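PDB 4F53: SusD homolog from Bacteroides ovatus, which probably binds glycans, possibly mucin O-glycans, at the cell surface as a SusD-family outer membrane lipoprotein. Local coordinates for residues A[32-36]-A[181-185]; A[99-103]-A[116-120]. One frame throughout, in Å; residues are numbered along the deposited sequence. Where two conformers were deposited one is given.

Contact 1 of 2, residues A[32-36]-A[181-185]; sequences ALNLQ and SADRI
Residues 32-36 are regular alpha helix, part of helix 25-37, with Gln-36 N bonded to Ala-32 O at 2.9 Å. Residues 181-185 lie in the connection between helices 152-173 and 190-207. They pass beside the helix, closest at Leu-33 and Ala-182, whose CA atoms are 5.6 Å apart. Ser-181 and Ala-182 end a 3-10 segment. The CA-to-CB bond of Ser-181 points away, but Ser-181 O meets Leu-33 CD1 at 3.3 Å. Leu-33 is an mt rotamer. Leu-33 CD2 packs 3.6 Å from Ala-182 O, while the CA-to-CB bond of Ala-182 points sideways. At Asp-183 the backbone becomes extended (phi/psi -141/107). Its chi1 is t. Asp-183 OD1 accepts from Ile-185 N at 2.9 Å, which makes an Asx turn. Asp-183 OD1 also accepts from Gln-36 NE2 at 2.8 Å. OD2 of Asp-183 is held by Trp-193 NE1 and Gly-188 N, so this aspartate ties the turn to the start of the next helix. Such a helix-to-loop contact joins the first modelled helix to the connection between two later helices of the TPR-like SusD fold. Arg-184 N then donates to Gln-36 OE1 at 3.0 Å. The Gln-36 amide, reached through a tt chain with chi3 of 72°, thus bonds at both ends. Arg-184 CG covers Leu-33 CD2 at 3.6 Å, while its guanidinium goes to the carbonyls of Lys-244 and Val-245. The CA-to-CB bond of Ile-185, also mt, points toward the helix, and Ile-185 CD1 sits 3.7 Å from Gln-36 CG.

Contact 2 of 2, residues A[99-103]-A[116-120]; sequences DYFNL and AELYR
This is a buried contact between consecutive antiparallel helices, 82-106 and 110-131, a helical hairpin in the TPR-like SusD fold. Both segments are alpha-helical. Their axes approach to 11.0 Å and cross at -162°. The nearest CA atoms, those of Tyr-100 and Ala-116, are 6.8 Å apart. The CA-to-CB bond of small Ala-116 points toward the other helix, and Leu-103 CD2 packs on Ala-116 CB at 3.8 Å. The ring of Tyr-100 (chi1 t, chi2 82°) spans the wide gap, with its edge near Ala-116 O, 4.2 Å from Tyr-100 CD1. Glu-117 (chi1 t, chi2 p) and Arg-120 (extended, chi1 to chi3 all t) lie about one turn apart. They form a salt bridge, Arg-120 NH1 to Glu-117 OE2 at 2.9 Å. Tyr-100 CE2 lies over one face of the Arg-120 guanidinium, whose NE bonds Tyr-97 OH. Lys-104 NZ also bonds the Tyr-100 hydroxyl. That hydroxyl, Tyr-100 OH, donates to Glu-117 OE1 at 2.6 Å.

How the contacts relate
The centres of the two contacts are about 11 Å apart. Both segments of contact 2 fall between the two segments of contact 1 along the chain. The order is 32-36, 99-103, 116-120, 181-185. Helix 25-37 joins the two sites: it meets the 181-185 connection in contact 1 and also packs on both helices of contact 2. Asn-34 ND2 probably bonds Asp-99 OD2 at 2.8 Å, and Leu-35 touches Tyr-100, Ala-116 and Tyr-119. A weak bond links Gln-36 NE2 to Tyr-119 OH. Contact 1 brings the early helix together with a connection 145 residues on, while contact 2 is a local hairpin; together the two contacts build one part of the helical body of this SusD homolog.

Contact 1 of 2, residues A[32-36]-A[181-185]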
loop_
_atom_site.group_PDB
_atom_site.type_symbol
_atom_site.label_atom_id
_atom_site.label_comp_id
_atom_site.label_asym_id
_atom_site.label_seq_id
_atom_site.Cartn_x
_atom_site.Cartn_y
_atom_site.Cartn_z
ATOM N N ALA A 32 19.920 -10.838 -5.212
ATOM C CA ALA A 32 19.371 -10.372 -3.926
ATOM C C ALA A 32 18.840 -8.932 -4.056
ATOM O O ALA A 32 17.755 -8.615 -3.562
ATOM C CB ALA A 32 20.436 -10.448 -2.833
ATOM N N LEU A 33 19.599 -8.079 -4.766
ATOM C CA LEU A 33 19.250 -6.691 -5.004
ATOM C C LEU A 33 17.977 -6.555 -5.851
ATOM O O LEU A 33 17.177 -5.675 -5.547
ATOM C CB LEU A 33 20.417 -5.938 -5.677
ATOM C CG LEU A 33 21.507 -5.381 -4.767
ATOM C CD1 LEU A 33 22.602 -4.744 -5.599
ATOM C CD2 LEU A 33 20.938 -4.371 -3.752
ATOM N N ASN A 34 17.794 -7.394 -6.901
ATOM C CA ASN A 34 16.612 -7.326 -7.756
ATOM C C ASN A 34 15.365 -7.801 -6.942
ATOM O O ASN A 34 14.293 -7.213 -7.052
ATOM C CB ASN A 34 16.836 -8.157 -9.053
ATOM C CG ASN A 34 18.097 -7.846 -9.877
ATOM O OD1 ASN A 34 18.772 -6.810 -9.731
ATOM N ND2 ASN A 34 18.445 -8.750 -10.796
ATOM N N LEU A 35 15.531 -8.852 -6.125
ATOM C CA LEU A 35 14.441 -9.386 -5.301
ATOM C C LEU A 35 14.013 -8.349 -4.282
ATOM O O LEU A 35 12.810 -8.132 -4.094
ATOM C CB LEU A 35 14.834 -10.705 -4.612
ATOM C CG LEU A 35 15.238 -11.909 -5.534
ATOM C CD1 LEU A 35 15.473 -13.143 -4.707
ATOM C CD2 LEU A 35 14.176 -12.216 -6.622
ATOM N N GLN A 36 14.996 -7.653 -3.675
ATOM C CA GLN A 36 14.724 -6.601 -2.680
ATOM C C GLN A 36 13.911 -5.448 -3.299
ATOM O O GLN A 36 12.981 -4.928 -2.681
ATOM C CB GLN A 36 16.040 -6.077 -2.110
ATOM C CG GLN A 36 15.856 -5.110 -0.977
ATOM C CD GLN A 36 17.149 -4.538 -0.493
ATOM O OE1 GLN A 36 17.786 -3.712 -1.155
ATOM N NE2 GLN A 36 17.559 -4.966 0.682
ATOM N N SER A 181 26.646 -3.886 -0.060
ATOM C CA SER A 181 26.359 -3.741 -1.482
ATOM C C SER A 181 25.154 -4.598 -1.930
ATOM O O SER A 181 24.602 -4.312 -2.997
ATOM C CB SER A 181 27.589 -4.074 -2.328
ATOM O OG SER A 181 27.967 -5.433 -2.167
ATOM N N ALA A 182 24.759 -5.645 -1.141
ATOM C CA ALA A 182 23.606 -6.514 -1.447
ATOM C C ALA A 182 22.315 -5.977 -0.805
ATOM O O ALA A 182 21.257 -6.585 -0.978
ATOM C CB ALA A 182 23.872 -7.929 -0.949
ATOM N N ASP A 183 22.392 -4.849 -0.064
ATOM C CA ASP A 183 21.234 -4.325 0.661
ATOM C C ASP A 183 21.168 -2.806 0.601
ATOM O O ASP A 183 21.924 -2.121 1.286
ATOM C CB ASP A 183 21.305 -4.823 2.120
ATOM C CG ASP A 183 20.222 -4.353 3.080
ATOM O OD1 ASP A 183 19.185 -3.815 2.606
ATOM O OD2 ASP A 183 20.393 -4.554 4.299
ATOM N N ARG A 184 20.224 -2.281 -0.174
ATOM C CA ARG A 184 20.046 -0.835 -0.323
ATOM C C ARG A 184 18.976 -0.304 0.630
ATOM O O ARG A 184 18.530 0.835 0.485
ATOM C CB ARG A 184 19.704 -0.479 -1.786
ATOM C CG ARG A 184 20.773 -0.915 -2.775
ATOM C CD ARG A 184 20.435 -0.529 -4.219
ATOM N NE ARG A 184 20.577 0.913 -4.445
ATOM C CZ ARG A 184 21.736 1.534 -4.647
ATOM N NH1 ARG A 184 22.872 0.849 -4.665
ATOM N NH2 ARG A 184 21.772 2.845 -4.806
ATOM N N ILE A 185 18.595 -1.105 1.631
ATOM C CA ILE A 185 17.616 -0.696 2.624
ATOM C C ILE A 185 18.288 -0.519 3.991
ATOM O O ILE A 185 18.135 0.542 4.597
ATOM C CB ILE A 185 16.389 -1.674 2.685
ATOM C CG1 ILE A 185 15.569 -1.594 1.361
ATOM C CG2 ILE A 185 15.498 -1.375 3.922
ATOM C CD1 ILE A 185 14.424 -2.522 1.242
#

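Contact 2 of 2, residues A[99-103]-A[116-120]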
loop_
_atom_site.group_PDB
_atom_site.type_symbol
_atom_site.label_atom_id
_atom_site.label_comp_id
_atom_site.label_asym_id
_atom_site.label_seq_id
_atom_site.Cartn_x
_atom_site.Cartn_y
_atom_site.Cartn_z
ATOM N N ASP A 99 14.927 -14.913 -10.953
ATOM C CA ASP A 99 16.049 -14.557 -10.072
ATOM C C ASP A 99 16.006 -15.325 -8.751
ATOM O O ASP A 99 17.056 -15.735 -8.245
ATOM C CB ASP A 99 16.087 -13.052 -9.804
ATOM C CG ASP A 99 16.647 -12.216 -10.949
ATOM O OD1 ASP A 99 17.014 -12.799 -11.996
ATOM O OD2 ASP A 99 16.740 -10.981 -10.793
ATOM N N TYR A 100 14.795 -15.519 -8.196
ATOM C CA TYR A 100 14.585 -16.251 -6.951
ATOM C C TYR A 100 15.086 -17.703 -7.098
ATOM O O TYR A 100 15.872 -18.172 -6.265
ATOM C CB TYR A 100 13.103 -16.194 -6.547
ATOM C CG TYR A 100 12.709 -17.123 -5.426
ATOM C CD1 TYR A 100 12.918 -16.771 -4.095
ATOM C CD2 TYR A 100 12.117 -18.355 -5.692
ATOM C CE1 TYR A 100 12.545 -17.620 -3.057
ATOM C CE2 TYR A 100 11.749 -19.218 -4.664
ATOM C CZ TYR A 100 11.968 -18.851 -3.348
ATOM O OH TYR A 100 11.590 -19.712 -2.346
ATOM N N PHE A 101 14.669 -18.391 -8.163
ATOM C CA PHE A 101 15.099 -19.776 -8.400
ATOM C C PHE A 101 16.603 -19.844 -8.675
ATOM O O PHE A 101 17.265 -20.773 -8.212
ATOM C CB PHE A 101 14.304 -20.403 -9.563
ATOM C CG PHE A 101 12.836 -20.611 -9.258
ATOM C CD1 PHE A 101 12.436 -21.339 -8.139
ATOM C CD2 PHE A 101 11.856 -20.150 -10.132
ATOM C CE1 PHE A 101 11.082 -21.542 -7.866
ATOM C CE2 PHE A 101 10.499 -20.358 -9.856
ATOM C CZ PHE A 101 10.122 -21.043 -8.722
ATOM N N ASN A 102 17.148 -18.834 -9.372
ATOM C CA ASN A 102 18.564 -18.766 -9.693
ATOM C C ASN A 102 19.403 -18.600 -8.417
ATOM O O ASN A 102 20.368 -19.351 -8.253
ATOM C CB ASN A 102 18.836 -17.657 -10.702
ATOM C CG ASN A 102 20.198 -17.710 -11.339
ATOM O OD1 ASN A 102 20.951 -18.689 -11.220
ATOM N ND2 ASN A 102 20.553 -16.641 -12.019
ATOM N N LEU A 103 19.020 -17.661 -7.517
ATOM C CA LEU A 103 19.694 -17.405 -6.232
ATOM C C LEU A 103 19.760 -18.677 -5.379
ATOM O O LEU A 103 20.782 -18.917 -4.738
ATOM C CB LEU A 103 18.986 -16.278 -5.443
ATOM C CG LEU A 103 19.691 -15.755 -4.173
ATOM C CD1 LEU A 103 19.434 -14.291 -3.976
ATOM C CD2 LEU A 103 19.243 -16.510 -2.928
ATOM N N ALA A 116 16.004 -13.817 0.748
ATOM C CA ALA A 116 15.322 -14.084 -0.525
ATOM C C ALA A 116 13.863 -14.498 -0.264
ATOM O O ALA A 116 12.958 -13.979 -0.918
ATOM C CB ALA A 116 16.061 -15.171 -1.305
ATOM N N GLU A 117 13.638 -15.377 0.738
ATOM C CA GLU A 117 12.304 -15.817 1.155
ATOM C C GLU A 117 11.496 -14.674 1.773
ATOM O O GLU A 117 10.292 -14.608 1.544
ATOM C CB GLU A 117 12.383 -16.985 2.154
ATOM C CG GLU A 117 11.147 -17.871 2.139
ATOM C CD GLU A 117 10.901 -18.587 0.823
ATOM O OE1 GLU A 117 11.883 -18.858 0.092
ATOM O OE2 GLU A 117 9.719 -18.868 0.516
ATOM N N LEU A 118 12.147 -13.791 2.562
ATOM C CA LEU A 118 11.492 -12.625 3.164
ATOM C C LEU A 118 10.955 -11.697 2.056
ATOM O O LEU A 118 9.817 -11.249 2.151
ATOM C CB LEU A 118 12.448 -11.868 4.106
ATOM C CG LEU A 118 11.893 -10.594 4.800
ATOM C CD1 LEU A 118 10.727 -10.914 5.717
ATOM C CD2 LEU A 118 12.978 -9.888 5.586
ATOM N N TYR A 119 11.758 -11.450 0.987
ATOM C CA TYR A 119 11.370 -10.608 -0.148
ATOM C C TYR A 119 10.210 -11.243 -0.881
ATOM O O TYR A 119 9.254 -10.545 -1.189
ATOM C CB TYR A 119 12.562 -10.364 -1.104
ATOM C CG TYR A 119 13.779 -9.735 -0.446
ATOM C CD1 TYR A 119 13.646 -8.892 0.663
ATOM C CD2 TYR A 119 15.059 -9.958 -0.948
ATOM C CE1 TYR A 119 14.758 -8.294 1.254
ATOM C CE2 TYR A 119 16.181 -9.382 -0.349
ATOM C CZ TYR A 119 16.023 -8.537 0.735
ATOM O OH TYR A 119 17.131 -7.982 1.317
ATOM N N ARG A 120 10.260 -12.576 -1.088
ATOM C CA ARG A 120 9.184 -13.368 -1.698
ATOM C C ARG A 120 7.862 -13.194 -0.942
ATOM O O ARG A 120 6.841 -12.954 -1.570
ATOM C CB ARG A 120 9.564 -14.851 -1.723
ATOM C CG ARG A 120 8.648 -15.659 -2.592
ATOM C CD ARG A 120 8.877 -17.118 -2.316
ATOM N NE ARG A 120 7.968 -17.932 -3.112
ATOM C CZ ARG A 120 7.626 -19.174 -2.810
ATOM N NH1 ARG A 120 8.108 -19.755 -1.720
ATOM N NH2 ARG A 120 6.791 -19.843 -3.590
#